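Local coordinates for protein geranylgeranyl pyrophosphate synthase (Corynebacterium glutamicum, PDB 3LMD) that probably makes isoprenyl diphosphates such as geranylgeranyl diphosphate by adding isopentenyl diphosphate to an allylic diphosphate, with magnesium as cofactor, at residues F81-S86 with N96-A101. Sequence-based numbering, arbitrary orientation.
Sequences FALLAS and NVIKAA
S86 and V97 meet near the turn of an antiparallel helical hairpin in the all-alpha isoprenyl diphosphate synthase fold. A short connection joins helices 77-86 and 95-118, whose axes here come within 9.4 Å at 151° between their N-to-C directions. Packing is tightest at this end: V97 CG1 presses against S86 CB at 3.4 Å, closer than usual for two carbons, while V97 CG2 lies 3.7 Å from the same CB. The small serine admits both branches of the valine. With its CG1 anti to the backbone N (chi1 172°), V97 brings that methyl also to L83 CD2, at 4.0 Å.

One turn farther from the connection the contact is looser. A82 and A101 point toward each other and meet through single methyls, CB to CB at 4.0 Å; two alanines suit a place where the CA atoms are only 5.8 Å apart. To one side of this line, L83 reaches over with CD2 to I98 CD1 at 3.7 Å. I98 starts away from helix 77-86, but its end turns back, bringing CD1 to the leucine, and A43 of helix 34-55 touches both residues. Farther round helix 95-118, N96 and K99 occupy the partly exposed side, where polar groups can meet solvent; K99 NZ hydrogen-bonds Q156 OE1.

Within the buried seam the serine hydroxyl is well provided for. S86 OG accepts a hydrogen bond from L93 N in the connection and donates one to L83 O at 2.7 Å, tilted 18° from that carbonyl's plane.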
loop_
_atom_site.group_PDB
_atom_site.type_symbol
_atom_site.label_atom_id
_atom_site.label_comp_id
_atom_site.label_asym_id
_atom_site.label_seq_id
_atom_site.Cartn_x
_atom_site.Cartn_y
_atom_site.Cartn_z
ATOM N N PHE A 81 3.389 3.300 23.249
ATOM C CA PHE A 81 3.085 1.954 23.741
ATOM C C PHE A 81 4.187 0.956 23.385
ATOM O O PHE A 81 4.566 0.133 24.214
ATOM C CB PHE A 81 1.718 1.466 23.226
ATOM C CG PHE A 81 1.371 0.059 23.702
ATOM C CD1 PHE A 81 1.537 -0.298 25.037
ATOM C CD2 PHE A 81 0.930 -0.900 22.820
ATOM C CE1 PHE A 81 1.229 -1.598 25.470
ATOM C CE2 PHE A 81 0.592 -2.191 23.252
ATOM C CZ PHE A 81 0.746 -2.537 24.559
ATOM N N ALA A 82 4.728 1.036 22.166
ATOM C CA ALA A 82 5.844 0.154 21.776
ATOM C C ALA A 82 7.079 0.375 22.696
ATOM O O ALA A 82 7.794 -0.587 23.072
ATOM C CB ALA A 82 6.257 0.418 20.310
ATOM N N LEU A 83 7.340 1.633 23.020
ATOM C CA LEU A 83 8.479 1.963 23.901
ATOM C C LEU A 83 8.243 1.409 25.327
ATOM O O LEU A 83 9.150 0.827 25.924
ATOM C CB LEU A 83 8.730 3.480 23.968
ATOM C CG LEU A 83 9.075 4.235 22.659
ATOM C CD1 LEU A 83 9.271 5.728 22.852
ATOM C CD2 LEU A 83 10.256 3.657 21.907
ATOM N N LEU A 84 7.040 1.603 25.861
ATOM C CA LEU A 84 6.674 1.019 27.162
ATOM C C LEU A 84 6.807 -0.484 27.154
ATOM O O LEU A 84 7.386 -1.081 28.090
ATOM C CB LEU A 84 5.257 1.468 27.576
ATOM C CG LEU A 84 5.126 2.974 27.831
ATOM C CD1 LEU A 84 3.665 3.370 28.028
ATOM C CD2 LEU A 84 5.931 3.307 29.084
ATOM N N ALA A 85 6.285 -1.130 26.106
ATOM C CA ALA A 85 6.404 -2.571 25.997
ATOM C C ALA A 85 7.860 -3.011 26.010
ATOM O O ALA A 85 8.177 -4.069 26.543
ATOM C CB ALA A 85 5.728 -3.096 24.687
ATOM N N SER A 86 8.742 -2.235 25.381
ATOM C CA SER A 86 10.154 -2.624 25.322
ATOM C C SER A 86 10.791 -2.620 26.718
ATOM O O SER A 86 11.794 -3.268 26.941
ATOM C CB SER A 86 10.964 -1.722 24.372
ATOM O OG SER A 86 11.303 -0.488 24.999
ATOM N N ASN A 96 16.571 -0.777 17.533
ATOM C CA ASN A 96 15.557 -1.524 16.777
ATOM C C ASN A 96 14.137 -1.366 17.347
ATOM O O ASN A 96 13.150 -1.465 16.606
ATOM C CB ASN A 96 15.938 -2.980 16.652
ATOM C CG ASN A 96 17.040 -3.213 15.612
ATOM O OD1 ASN A 96 17.424 -2.310 14.874
ATOM N ND2 ASN A 96 17.520 -4.441 15.538
ATOM N N VAL A 97 14.043 -1.141 18.655
ATOM C CA VAL A 97 12.773 -0.746 19.287
ATOM C C VAL A 97 12.281 0.593 18.725
ATOM O O VAL A 97 11.109 0.734 18.371
ATOM C CB VAL A 97 12.901 -0.627 20.833
ATOM C CG1 VAL A 97 11.625 -0.034 21.437
ATOM C CG2 VAL A 97 13.163 -1.976 21.465
ATOM N N ILE A 98 13.169 1.586 18.651
ATOM C CA ILE A 98 12.831 2.876 18.034
ATOM C C ILE A 98 12.394 2.687 16.593
ATOM O O ILE A 98 11.414 3.283 16.148
ATOM C CB ILE A 98 14.053 3.832 17.990
ATOM C CG1 ILE A 98 14.580 4.123 19.394
ATOM C CG2 ILE A 98 13.724 5.133 17.265
ATOM C CD1 ILE A 98 13.548 4.519 20.332
ATOM N N LYS A 99 13.144 1.897 15.848
ATOM C CA LYS A 99 12.812 1.685 14.439
ATOM C C LYS A 99 11.458 0.944 14.254
ATOM O O LYS A 99 10.670 1.273 13.354
ATOM C CB LYS A 99 13.954 0.889 13.782
ATOM C CG LYS A 99 13.915 0.805 12.286
ATOM C CD LYS A 99 15.243 0.213 11.712
ATOM C CE LYS A 99 16.484 1.014 12.129
ATOM N NZ LYS A 99 17.696 0.683 11.308
ATOM N N ALA A 100 11.218 -0.086 15.059
ATOM C CA ALA A 100 9.898 -0.744 15.061
ATOM C C ALA A 100 8.753 0.223 15.388
ATOM O O ALA A 100 7.694 0.155 14.766
ATOM C CB ALA A 100 9.886 -1.961 16.005
ATOM N N ALA A 101 8.950 1.133 16.338
ATOM C CA ALA A 101 7.912 2.088 16.725
ATOM C C ALA A 101 7.601 3.011 15.564
ATOM O O ALA A 101 6.430 3.388 15.343
ATOM C CB ALA A 101 8.343 2.916 17.967
#